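Local coordinates for Glucanase/chitosanase (PDB 4ZY9), which binds chitosan through this CBM32 module, a beta-sandwich part of a larger enzyme that probably hydrolyses polysaccharides such as chitosan and beta-glucans, at residues 51-56 / 112-117; 61-66 / 105-110. The protein carries 1 engineered substitution. All blocks are in the same frame, centred on the assembly; numbering follows the deposited sequence. Where two conformers were deposited one is given.

Interaction 1: residues 51-56 / 112-117. Engineered in segment 112-117: Met117 (natural residue Val).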
loop_
_atom_site.group_PDB
_atom_site.type_symbol
_atom_site.label_atom_id
_atom_site.label_comp_id
_atom_site.label_asym_id
_atom_site.label_seq_id
_atom_site.Cartn_x
_atom_site.Cartn_y
_atom_site.Cartn_z
ATOM N N TYR A 51 2.354 -4.120 2.238
ATOM C CA TYR A 51 1.333 -4.925 1.639
ATOM C C TYR A 51 0.312 -5.350 2.646
ATOM O O TYR A 51 0.554 -5.336 3.891
ATOM C CB TYR A 51 1.823 -6.189 0.847
ATOM C CG TYR A 51 2.462 -7.291 1.635
ATOM C CD1 TYR A 51 1.725 -8.200 2.376
ATOM C CD2 TYR A 51 3.801 -7.491 1.601
ATOM C CE1 TYR A 51 2.345 -9.269 3.025
ATOM C CE2 TYR A 51 4.422 -8.580 2.259
ATOM C CZ TYR A 51 3.645 -9.405 2.939
ATOM O OH TYR A 51 4.271 -10.496 3.582
ATOM N N VAL A 52 -0.875 -5.713 2.184
ATOM C CA VAL A 52 -1.991 -6.259 2.951
ATOM C C VAL A 52 -2.284 -7.652 2.508
ATOM O O VAL A 52 -2.249 -7.961 1.339
ATOM C CB VAL A 52 -3.223 -5.341 2.900
ATOM C CG1 VAL A 52 -3.757 -5.152 1.520
ATOM C CG2 VAL A 52 -4.268 -5.777 3.884
ATOM N N ASN A 53 -2.619 -8.525 3.507
ATOM C CA ASN A 53 -3.118 -9.880 3.289
ATOM C C ASN A 53 -4.599 -9.807 3.335
ATOM O O ASN A 53 -5.173 -9.575 4.440
ATOM C CB ASN A 53 -2.514 -10.764 4.396
ATOM C CG ASN A 53 -2.957 -12.212 4.268
ATOM O OD1 ASN A 53 -3.901 -12.527 3.602
ATOM N ND2 ASN A 53 -2.277 -13.095 4.993
ATOM N N LEU A 54 -5.268 -9.943 2.233
ATOM C CA LEU A 54 -6.723 -9.920 2.203
ATOM C C LEU A 54 -7.424 -11.098 2.879
ATOM O O LEU A 54 -8.656 -11.081 3.054
ATOM C CB LEU A 54 -7.197 -9.735 0.756
ATOM C CG LEU A 54 -6.691 -8.561 -0.029
ATOM C CD1 LEU A 54 -7.179 -8.622 -1.396
ATOM C CD2 LEU A 54 -7.067 -7.256 0.674
ATOM N N GLY A 55 -6.647 -12.086 3.273
ATOM C CA GLY A 55 -7.178 -13.232 4.069
ATOM C C GLY A 55 -7.387 -14.447 3.192
ATOM O O GLY A 55 -7.349 -15.578 3.662
ATOM N N SER A 56 -7.621 -14.246 1.925
ATOM C CA SER A 56 -8.014 -15.261 0.926
ATOM C C SER A 56 -7.817 -14.641 -0.425
ATOM O O SER A 56 -7.615 -13.373 -0.486
ATOM C CB SER A 56 -9.456 -15.716 1.119
ATOM O OG SER A 56 -10.396 -14.676 0.898
ATOM N N ALA A 112 -6.109 -11.733 -6.211
ATOM C CA ALA A 112 -4.944 -11.523 -5.307
ATOM C C ALA A 112 -5.312 -11.833 -3.895
ATOM O O ALA A 112 -6.425 -11.598 -3.455
ATOM C CB ALA A 112 -4.502 -10.049 -5.397
ATOM N N LYS A 113 -4.345 -12.396 -3.198
ATOM C CA LYS A 113 -4.378 -12.497 -1.749
ATOM C C LYS A 113 -3.618 -11.337 -1.137
ATOM O O LYS A 113 -3.938 -10.920 0.013
ATOM C CB LYS A 113 -3.820 -13.832 -1.283
ATOM C CG LYS A 113 -3.886 -14.023 0.216
ATOM C CD LYS A 113 -3.440 -15.394 0.650
ATOM C CE LYS A 113 -3.420 -15.504 2.143
ATOM N NZ LYS A 113 -2.929 -16.825 2.614
ATOM N N TYR A 114 -2.622 -10.813 -1.791
ATOM C CA TYR A 114 -1.800 -9.723 -1.283
ATOM C C TYR A 114 -1.715 -8.561 -2.231
ATOM O O TYR A 114 -1.595 -8.801 -3.452
ATOM C CB TYR A 114 -0.374 -10.194 -0.952
ATOM C CG TYR A 114 -0.266 -11.402 -0.085
ATOM C CD1 TYR A 114 -0.308 -11.330 1.288
ATOM C CD2 TYR A 114 -0.205 -12.673 -0.648
ATOM C CE1 TYR A 114 -0.182 -12.455 2.119
ATOM C CE2 TYR A 114 -0.111 -13.841 0.182
ATOM C CZ TYR A 114 -0.063 -13.669 1.500
ATOM O OH TYR A 114 -0.025 -14.823 2.305
ATOM N N VAL A 115 -1.749 -7.342 -1.716
ATOM C CA VAL A 115 -1.691 -6.154 -2.561
ATOM C C VAL A 115 -0.621 -5.234 -1.952
ATOM O O VAL A 115 -0.695 -4.990 -0.712
ATOM C CB VAL A 115 -3.061 -5.447 -2.634
ATOM C CG1 VAL A 115 -2.955 -4.216 -3.540
ATOM C CG2 VAL A 115 -4.092 -6.406 -3.116
ATOM N N ARG A 116 0.343 -4.808 -2.725
ATOM C CA ARG A 116 1.488 -4.082 -2.267
ATOM C C ARG A 116 1.624 -2.725 -2.922
ATOM O O ARG A 116 1.431 -2.618 -4.140
ATOM C CB ARG A 116 2.766 -4.872 -2.575
ATOM C CG ARG A 116 4.062 -4.315 -1.988
ATOM C CD ARG A 116 5.237 -5.278 -1.836
ATOM N NE ARG A 116 5.823 -5.628 -3.131
ATOM C CZ ARG A 116 7.089 -6.081 -3.286
ATOM N NH1 ARG A 116 7.823 -6.299 -2.213
ATOM N NH2 ARG A 116 7.551 -6.278 -4.477
HETATM N N MSE A 117 2.011 -1.760 -2.158
HETATM C CA MSE A 117 2.559 -0.464 -2.658
HETATM C C MSE A 117 4.046 -0.541 -2.475
HETATM O O MSE A 117 4.522 -0.736 -1.318
HETATM C CB MSE A 117 2.001 0.669 -1.854
HETATM C CG MSE A 117 2.292 2.068 -2.410
HETATM SE SE MSE A 117 4.219 2.632 -2.288
HETATM C CE MSE A 117 4.481 2.543 -0.373
HETATM O O HOH W 1 -2.868 -15.997 5.281
#

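Interaction 2: residues 61-66 / 105-110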
loop_
_atom_site.group_PDB
_atom_site.type_symbol
_atom_site.label_atom_id
_atom_site.label_comp_id
_atom_site.label_asym_id
_atom_site.label_seq_id
_atom_site.Cartn_x
_atom_site.Cartn_y
_atom_site.Cartn_z
ATOM N N ASN A 61 -9.626 -4.777 -8.363
ATOM C CA ASN A 61 -9.440 -3.939 -9.508
ATOM C C ASN A 61 -9.096 -2.522 -9.186
ATOM O O ASN A 61 -9.009 -1.672 -10.090
ATOM C CB ASN A 61 -10.642 -4.031 -10.413
ATOM C CG ASN A 61 -11.853 -3.369 -9.804
ATOM O OD1 ASN A 61 -11.893 -2.873 -8.726
ATOM N ND2 ASN A 61 -12.957 -3.372 -10.602
ATOM N N ARG A 62 -8.930 -2.142 -7.895
ATOM C CA ARG A 62 -8.753 -0.730 -7.562
ATOM C C ARG A 62 -8.001 -0.599 -6.231
ATOM O O ARG A 62 -8.275 -1.387 -5.305
ATOM C CB ARG A 62 -10.081 -0.015 -7.547
ATOM C CG ARG A 62 -10.096 1.298 -6.920
ATOM C CD ARG A 62 -11.497 1.973 -6.775
ATOM N NE ARG A 62 -11.484 3.226 -6.055
ATOM C CZ ARG A 62 -12.397 3.551 -5.143
ATOM N NH1 ARG A 62 -13.466 2.834 -4.913
ATOM N NH2 ARG A 62 -12.248 4.719 -4.482
ATOM N N VAL A 63 -7.126 0.376 -6.151
ATOM C CA VAL A 63 -6.460 0.707 -4.892
ATOM C C VAL A 63 -6.548 2.185 -4.697
ATOM O O VAL A 63 -6.326 2.993 -5.644
ATOM C CB VAL A 63 -4.954 0.344 -4.936
ATOM C CG1 VAL A 63 -4.160 0.910 -3.775
ATOM C CG2 VAL A 63 -4.781 -1.147 -4.884
ATOM N N LYS A 64 -6.919 2.608 -3.485
ATOM C CA LYS A 64 -6.886 4.028 -3.099
ATOM C C LYS A 64 -5.861 4.250 -2.004
ATOM O O LYS A 64 -5.863 3.552 -0.945
ATOM C CB LYS A 64 -8.265 4.508 -2.683
ATOM C CG LYS A 64 -8.283 5.988 -2.423
ATOM C CD LYS A 64 -9.734 6.429 -1.928
ATOM C CE LYS A 64 -9.772 7.736 -1.155
ATOM N NZ LYS A 64 -10.898 8.144 -0.271
ATOM N N LEU A 65 -4.981 5.184 -2.200
ATOM C CA LEU A 65 -3.940 5.611 -1.244
ATOM C C LEU A 65 -4.205 6.998 -0.720
ATOM O O LEU A 65 -4.432 7.942 -1.573
ATOM C CB LEU A 65 -2.609 5.564 -1.844
ATOM C CG LEU A 65 -2.181 4.216 -2.490
ATOM C CD1 LEU A 65 -0.837 4.328 -3.158
ATOM C CD2 LEU A 65 -2.105 3.101 -1.453
ATOM N N ASN A 66 -4.205 7.212 0.565
ATOM C CA ASN A 66 -4.263 8.536 1.146
ATOM C C ASN A 66 -2.946 8.824 1.812
ATOM O O ASN A 66 -2.662 8.310 2.916
ATOM C CB ASN A 66 -5.397 8.615 2.128
ATOM C CG ASN A 66 -5.480 9.990 2.832
ATOM O OD1 ASN A 66 -4.800 10.883 2.515
ATOM N ND2 ASN A 66 -6.486 10.092 3.724
ATOM N N ILE A 105 -6.476 4.392 -8.111
ATOM C CA ILE A 105 -6.051 3.689 -9.294
ATOM C C ILE A 105 -6.897 2.517 -9.557
ATOM O O ILE A 105 -7.106 1.697 -8.686
ATOM C CB ILE A 105 -4.577 3.204 -9.156
ATOM C CG1 ILE A 105 -3.626 4.336 -8.735
ATOM C CG2 ILE A 105 -4.108 2.464 -10.394
ATOM C CD1 ILE A 105 -2.743 4.003 -7.565
ATOM N N THR A 106 -7.431 2.415 -10.797
ATOM C CA THR A 106 -8.221 1.285 -11.245
ATOM C C THR A 106 -7.453 0.496 -12.357
ATOM O O THR A 106 -6.779 1.167 -13.178
ATOM C CB THR A 106 -9.603 1.792 -11.705
ATOM O OG1 THR A 106 -10.349 2.195 -10.555
ATOM C CG2 THR A 106 -10.394 0.680 -12.330
ATOM N N PHE A 107 -7.531 -0.777 -12.324
ATOM C CA PHE A 107 -6.804 -1.659 -13.248
ATOM C C PHE A 107 -7.689 -2.816 -13.652
ATOM O O PHE A 107 -8.719 -3.050 -13.066
ATOM C CB PHE A 107 -5.450 -2.105 -12.674
ATOM C CG PHE A 107 -5.472 -2.506 -11.220
ATOM C CD1 PHE A 107 -5.302 -1.609 -10.242
ATOM C CD2 PHE A 107 -5.760 -3.783 -10.929
ATOM C CE1 PHE A 107 -5.341 -2.038 -8.937
ATOM C CE2 PHE A 107 -5.799 -4.207 -9.611
ATOM C CZ PHE A 107 -5.650 -3.290 -8.628
ATOM N N THR A 108 -7.298 -3.552 -14.671
ATOM C CA THR A 108 -8.062 -4.713 -15.071
ATOM C C THR A 108 -8.080 -5.738 -13.968
ATOM O O THR A 108 -7.006 -5.971 -13.281
ATOM C CB THR A 108 -7.532 -5.352 -16.352
ATOM O OG1 THR A 108 -6.181 -5.576 -16.289
ATOM C CG2 THR A 108 -7.909 -4.396 -17.560
ATOM N N ALA A 109 -9.153 -6.394 -13.743
ATOM C CA ALA A 109 -9.297 -7.181 -12.539
ATOM C C ALA A 109 -8.321 -8.358 -12.451
ATOM O O ALA A 109 -7.929 -9.040 -13.460
ATOM C CB ALA A 109 -10.660 -7.806 -12.485
ATOM N N ARG A 110 -7.846 -8.596 -11.259
ATOM C CA ARG A 110 -6.910 -9.708 -10.923
ATOM C C ARG A 110 -7.427 -10.422 -9.739
ATOM O O ARG A 110 -8.267 -9.906 -8.970
ATOM C CB ARG A 110 -5.529 -9.096 -10.723
ATOM C CG ARG A 110 -4.836 -9.064 -12.088
ATOM C CD ARG A 110 -3.494 -8.567 -11.998
ATOM N NE ARG A 110 -3.083 -8.023 -13.279
ATOM C CZ ARG A 110 -2.384 -8.660 -14.175
ATOM N NH1 ARG A 110 -1.908 -9.849 -13.900
ATOM N NH2 ARG A 110 -2.108 -8.069 -15.335
#

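Interaction 1: residues 51-56 / 112-117
Lys113 runs fully extended, its CG anti to the backbone N (chi1 -177°), alongside the Asn53 side chain. Its CE lies 3.4 Å from Asn53 OD1, and one water accepts from both Lys113 NZ and Asn53 ND2. Asn53 OD1 also accepts from Gly55 N (2.8 Å) in an Asx turn, the donor standing above the carbonyl plane. Lys113 CG sits over one face of the Tyr114 ring, offset toward the rim, while Lys113 NZ and Tyr114 OH both bond to Ser83 O. Strands 48-54 and 114-122 are antiparallel neighbours in one sheet of the CBM32 beta-sandwich; three backbone bonds join the segments, the shortest, Leu54 N to Lys113 O (2.8 Å), at the corner residue Lys113. Tyr114 lies beside Asn53, with CE1 3.5 Å from Asn53 CG, and also beside Tyr51. The crowded chi1 of Tyr51 (67°) sets its CE1 3.8 Å from Tyr114 CD1, the two ring planes 81° apart. Tyr51 CB packs on Arg116 CB at 3.8 Å. Arg116 CD lies at the edge of the Tyr51 ring, and the bend at chi3 turns the guanidinium into cation-pi contact with Trp49 and Trp89, while NH2 bonds to Gln78 OE1.

Interaction 2: residues 61-66 / 105-110
Phe107 folds its ring back over the neighbouring strand. Its CG takes the crowded position between the backbone N and the carbonyl carbon (chi1 43°), so that one ring face lies over the backbone of residues 61-62, with Asn61 C 3.6 Å above the ring centre. The same residue binds this peptide a second way, Phe107 N donating to Asn61 O at 2.8 Å from 32° out of the carbonyl plane. At the far rim, the Phe107 and Val63 side chains cross obliquely, CE1 of the ring 4.2 Å from Val63 CG2. An alanine in place of Phe107 would keep the backbone bond but would probably strip this peptide of its aromatic cover and loosen the packing on Val63. Asn61 CG is likewise in the crowded position (chi1 70°), and its CB abuts Phe107 O at 3.4 Å and then Ala109, past the corner at Thr108. Arg62 has CG anti to the backbone N and stays extended to NE; its CB passes Thr106 OG1 at 3.7 Å, and NE forms a salt bridge with Asp104. Val63 and Ile105 exchange paired backbone bonds nearly along the C=O axes, Ile105 N reaching Val63 O at 2.8 Å. Asn61 and Arg62 together face Tyr136 on the other flank, a classic beta bulge in the central strand of the second sheet of this F5/8 type C (CBM32) beta-sandwich.

Overall arrangement
From the N terminus the chain lays down edge strand 14-17 and short strand 39-40, then strand 48-54 beside 14-17, turns the corner at residues 55-56 and enters the other sheet as strand 57-67. It then builds strands 75-80 and 90-95 of the first sheet before strand 102-107 returns beside 57-67, where interaction 2 closes the inner loop. A corner at Thr108, strand 109-112 and a corner at Lys113 lead back into the first sheet, where strand 114-122 closes the outer loop as interaction 1. Interaction 2 is thus nested inside interaction 1. The two meet between the sheets: Val115 CG1 packs on Val63 CG2 at 3.8 Å, and the engineered Met117, present as selenomethionine, packs on Leu65.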